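Dihydrofolate reductase (Schistosoma mansoni, PDB 3VCO) catalyses the NADPH-dependent reduction of 7,8-dihydrofolate to 5,6,7,8-tetrahydrofolate, feeding the synthesis of thymidylate, purines and glycine. Local coordinates at residues A111-D114 with L115-E119; V168-D171 with K172-K175. All blocks are in the same frame, centred on the assembly; numbering follows the deposited sequence.

Contact 1 of 2, residues A111-D114 with L115-E119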
loop_
_atom_site.group_PDB
_atom_site.type_symbol
_atom_site.label_atom_id
_atom_site.label_comp_id
_atom_site.label_asym_id
_atom_site.label_seq_id
_atom_site.Cartn_x
_atom_site.Cartn_y
_atom_site.Cartn_z
ATOM N N ALA A 111 2.834 8.777 -14.181
ATOM C CA ALA A 111 4.071 9.476 -13.967
ATOM C C ALA A 111 4.924 8.829 -12.861
ATOM O O ALA A 111 6.145 8.827 -12.964
ATOM C CB ALA A 111 3.833 10.984 -13.749
ATOM N N ALA A 112 4.292 8.276 -11.821
ATOM C CA ALA A 112 5.065 7.593 -10.778
ATOM C C ALA A 112 5.798 6.395 -11.391
ATOM O O ALA A 112 6.956 6.176 -11.098
ATOM C CB ALA A 112 4.178 7.128 -9.632
ATOM N N ILE A 113 5.114 5.622 -12.228
ATOM C CA ILE A 113 5.751 4.439 -12.844
ATOM C C ILE A 113 6.860 4.823 -13.821
ATOM O O ILE A 113 7.946 4.221 -13.825
ATOM C CB ILE A 113 4.723 3.516 -13.501
ATOM C CG1 ILE A 113 3.720 3.046 -12.452
ATOM C CG2 ILE A 113 5.386 2.305 -14.162
ATOM C CD1 ILE A 113 4.376 2.424 -11.220
ATOM N N ASP A 114 6.617 5.843 -14.631
ATOM C CA ASP A 114 7.675 6.339 -15.518
ATOM C C ASP A 114 8.896 6.798 -14.748
ATOM O O ASP A 114 10.041 6.577 -15.157
ATOM C CB ASP A 114 7.144 7.493 -16.352
ATOM C CG ASP A 114 6.047 7.056 -17.333
ATOM O OD1 ASP A 114 5.799 5.830 -17.495
ATOM O OD2 ASP A 114 5.428 7.953 -17.941
ATOM N N LEU A 115 8.644 7.489 -13.645
ATOM C CA LEU A 115 9.712 7.983 -12.789
ATOM C C LEU A 115 10.550 6.817 -12.229
ATOM O O LEU A 115 11.766 6.883 -12.230
ATOM C CB LEU A 115 9.118 8.809 -11.643
ATOM C CG LEU A 115 10.099 9.397 -10.626
ATOM C CD1 LEU A 115 11.224 10.145 -11.367
ATOM C CD2 LEU A 115 9.378 10.323 -9.704
ATOM N N LEU A 116 9.886 5.762 -11.765
ATOM C CA LEU A 116 10.572 4.554 -11.279
ATOM C C LEU A 116 11.327 3.778 -12.349
ATOM O O LEU A 116 12.306 3.065 -12.068
ATOM C CB LEU A 116 9.559 3.628 -10.620
ATOM C CG LEU A 116 9.006 4.250 -9.336
ATOM C CD1 LEU A 116 7.939 3.388 -8.762
ATOM C CD2 LEU A 116 10.130 4.473 -8.338
ATOM N N TYR A 117 10.876 3.891 -13.586
ATOM C CA TYR A 117 11.704 3.397 -14.670
ATOM C C TYR A 117 12.660 4.453 -15.285
ATOM O O TYR A 117 13.360 4.175 -16.260
ATOM C CB TYR A 117 10.854 2.755 -15.752
ATOM C CG TYR A 117 10.275 1.378 -15.402
ATOM C CD1 TYR A 117 10.992 0.203 -15.654
ATOM C CD2 TYR A 117 9.005 1.259 -14.863
ATOM C CE1 TYR A 117 10.445 -1.059 -15.358
ATOM C CE2 TYR A 117 8.443 0.021 -14.573
ATOM C CZ TYR A 117 9.160 -1.142 -14.823
ATOM O OH TYR A 117 8.574 -2.369 -14.517
ATOM N N ASN A 118 12.701 5.670 -14.763
ATOM C CA ASN A 118 13.683 6.595 -15.347
ATOM C C ASN A 118 15.063 6.462 -14.695
ATOM O O ASN A 118 15.217 5.804 -13.641
ATOM C CB ASN A 118 13.184 8.057 -15.452
ATOM C CG ASN A 118 13.383 8.872 -14.180
ATOM O OD1 ASN A 118 13.935 8.413 -13.180
ATOM N ND2 ASN A 118 12.919 10.116 -14.227
ATOM N N GLU A 119 16.039 7.108 -15.304
ATOM C CA GLU A 119 17.442 6.918 -14.946
ATOM C C GLU A 119 17.743 7.153 -13.464
ATOM O O GLU A 119 18.691 6.591 -12.903
ATOM C CB GLU A 119 18.336 7.796 -15.826
ATOM C CG GLU A 119 18.399 7.352 -17.286
ATOM C CD GLU A 119 19.019 5.966 -17.462
ATOM O OE1 GLU A 119 18.302 4.950 -17.302
ATOM O OE2 GLU A 119 20.232 5.897 -17.755
#
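I113, in the last turn of helix 109-116, meets Y117 just beyond its end; the helix packs against the central sheet of the dihydrofolate reductase fold. On the packed side, A112 and L116 lie against strands 64-70 and 88-92: the small methyl of A112 lets the helix sit close to V68 and I90, while branched L116 reaches A66 and I90. L115 touches Q104 and V106 of strand 104-106. The main chain is held by i to i+4 bonds, L115 N to A111 O (2.9 Å) and L116 N to A112 O (3.0 Å). The solvent side is looser. D114 is exposed there, as suits a charged residue, and so is Y117, although it and I113 both touch M21. The tyrosine ring lies alongside I113, pointing the same way. I113 CG2, anti to the backbone N, reaches the CD2-CE2 side of the ring, 3.8 Å from Y117 CD2. N118 N to L115 O (3.0 Å) closes the turn after the helix, and N118 OD1 accepts from the backbone of E120. I113 O receives Y117 N at 3.0 Å and also lies in the plane of the tyrosine ring at its edge, 3.3 Å from CD2.

Contact 2 of 2, residues V168-D171 with K172-K175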
loop_
_atom_site.group_PDB
_atom_site.type_symbol
_atom_site.label_atom_id
_atom_site.label_comp_id
_atom_site.label_asym_id
_atom_site.label_seq_id
_atom_site.Cartn_x
_atom_site.Cartn_y
_atom_site.Cartn_z
ATOM N N VAL A 168 -13.473 -6.065 -6.623
ATOM C CA VAL A 168 -12.568 -7.166 -6.942
ATOM C C VAL A 168 -13.473 -8.392 -6.871
ATOM O O VAL A 168 -14.417 -8.405 -6.064
ATOM C CB VAL A 168 -11.486 -7.345 -5.860
ATOM C CG1 VAL A 168 -10.457 -8.350 -6.318
ATOM C CG2 VAL A 168 -10.817 -6.030 -5.528
ATOM N N ASP A 169 -13.220 -9.418 -7.683
ATOM C CA ASP A 169 -13.922 -10.696 -7.454
ATOM C C ASP A 169 -13.093 -11.596 -6.523
ATOM O O ASP A 169 -12.199 -12.346 -6.974
ATOM C CB ASP A 169 -14.324 -11.392 -8.759
ATOM C CG ASP A 169 -13.237 -11.353 -9.805
ATOM O OD1 ASP A 169 -13.368 -12.096 -10.806
ATOM O OD2 ASP A 169 -12.260 -10.582 -9.631
ATOM N N TRP A 170 -13.361 -11.475 -5.216
ATOM C CA TRP A 170 -12.515 -12.110 -4.202
ATOM C C TRP A 170 -12.570 -13.620 -4.318
ATOM O O TRP A 170 -11.641 -14.311 -3.892
ATOM C CB TRP A 170 -12.936 -11.744 -2.785
ATOM C CG TRP A 170 -13.332 -10.337 -2.572
ATOM C CD1 TRP A 170 -12.516 -9.249 -2.539
ATOM C CD2 TRP A 170 -14.654 -9.866 -2.294
ATOM N NE1 TRP A 170 -13.257 -8.119 -2.284
ATOM C CE2 TRP A 170 -14.571 -8.473 -2.126
ATOM C CE3 TRP A 170 -15.905 -10.491 -2.184
ATOM C CZ2 TRP A 170 -15.697 -7.682 -1.854
ATOM C CZ3 TRP A 170 -17.029 -9.712 -1.914
ATOM C CH2 TRP A 170 -16.892 -8.331 -1.670
ATOM N N ASP A 171 -13.680 -14.117 -4.873
ATOM C CA ASP A 171 -13.867 -15.545 -5.090
ATOM C C ASP A 171 -12.764 -16.117 -5.988
ATOM O O ASP A 171 -12.383 -17.284 -5.859
ATOM C CB ASP A 171 -15.258 -15.840 -5.666
ATOM C CG ASP A 171 -15.641 -14.905 -6.799
ATOM O OD1 ASP A 171 -15.423 -13.684 -6.652
ATOM O OD2 ASP A 171 -16.173 -15.387 -7.828
ATOM N N LYS A 172 -12.239 -15.282 -6.882
ATOM C CA LYS A 172 -11.202 -15.713 -7.810
ATOM C C LYS A 172 -9.783 -15.344 -7.360
ATOM O O LYS A 172 -8.809 -15.767 -7.976
ATOM C CB LYS A 172 -11.502 -15.169 -9.202
ATOM C CG LYS A 172 -12.837 -15.716 -9.753
ATOM C CD LYS A 172 -13.130 -15.215 -11.162
ATOM C CE LYS A 172 -14.544 -15.560 -11.593
ATOM N NZ LYS A 172 -15.556 -14.993 -10.650
ATOM N N LEU A 173 -9.669 -14.559 -6.290
ATOM C CA LEU A 173 -8.353 -14.214 -5.754
ATOM C C LEU A 173 -7.610 -15.490 -5.371
ATOM O O LEU A 173 -8.192 -16.441 -4.839
ATOM C CB LEU A 173 -8.463 -13.298 -4.543
ATOM C CG LEU A 173 -8.935 -11.850 -4.739
ATOM C CD1 LEU A 173 -9.064 -11.156 -3.396
ATOM C CD2 LEU A 173 -8.046 -11.043 -5.653
ATOM N N LYS A 174 -6.322 -15.528 -5.664
ATOM C CA LYS A 174 -5.523 -16.712 -5.362
ATOM C C LYS A 174 -4.755 -16.387 -4.092
ATOM O O LYS A 174 -3.966 -15.448 -4.050
ATOM C CB LYS A 174 -4.576 -17.045 -6.522
ATOM C CG LYS A 174 -5.276 -17.712 -7.697
ATOM C CD LYS A 174 -4.747 -17.248 -9.069
ATOM C CE LYS A 174 -3.220 -17.299 -9.190
ATOM N NZ LYS A 174 -2.703 -16.380 -10.270
ATOM N N LYS A 175 -5.049 -17.126 -3.039
ATOM C CA LYS A 175 -4.451 -16.877 -1.739
ATOM C C LYS A 175 -3.000 -17.329 -1.801
ATOM O O LYS A 175 -2.700 -18.430 -2.299
ATOM C CB LYS A 175 -5.215 -17.669 -0.670
ATOM C CG LYS A 175 -4.796 -17.382 0.742
ATOM C CD LYS A 175 -5.518 -16.177 1.301
ATOM C CE LYS A 175 -5.391 -16.125 2.819
ATOM N NZ LYS A 175 -6.712 -16.194 3.506
#
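K172 reaches back over D169 and D171 in a salt-bridge network that spans the beta turn 169-172, the bend leading from the loop after strand 148-156 into the short strand 174-175 of the dihydrofolate reductase sheet. The lysine and D171 lie side by side and point the same way. D171 CG sits between its backbone N and carbonyl carbon (chi1 46°), which sets the carboxylate alongside the lysine chain. That chain runs extended until its last torsion, where a bend (chi4 58°) places NZ 2.9 Å from D171 OD2, above the carboxylate plane. D169 is turned differently: its side chain crosses the lysine at a slant, with OD1 3.1 Å from K172 CD and a long salt bridge of 3.6 Å from D169 OD1 to K172 NZ. A long, flexible lysine suits this exposed place, because its methylenes can pass one acid while its ammonium pairs with the next; the two carboxylates probably favour its charged form.

Apart from the charged group, L173 supplies the apolar part of the contact. It lies alongside W170, pointing the same way, and its CD1 comes near the plane of the indole at the ring edge, 4.0 Å from W170 CD1. V168 meets L173 at about a right angle, V168 CG1 to L173 CD2 3.7 Å. The leucine also reaches Y198 and V200 of strand 191-200, so a branched aliphatic residue joins turn and sheet, while W170 stacks on W33; the W170 side chain is about 9 Å from that of G34, which probably belongs to the NADP site.

The main chain closes the turn through D169 O, which accepts K172 N at 2.9 Å from above its carbonyl plane. L173 N makes two weak bonds, to D169 O and, at 3.1 Å, to W170 O.

Contact 1 closes before contact 2 opens along the single chain, and the two lie well apart: their centres are 29 Å from each other and their nearest atoms about 18 Å. Each is about 18 Å from the centre of the chain. What they share is the mixed sheet. Residues 111-119 take in the end of helix 109-116 and the turn after it, laid over parallel strands 64-70, 88-92 and 104-106, whereas 168-175 lead into strand 174-175, which pairs antiparallel with strand 191-200. Strands 23-29, 125-130 and 148-156 connect these two regions. Both are local contacts in segments that connect strands of one sheet, at separate places in this monomeric enzyme.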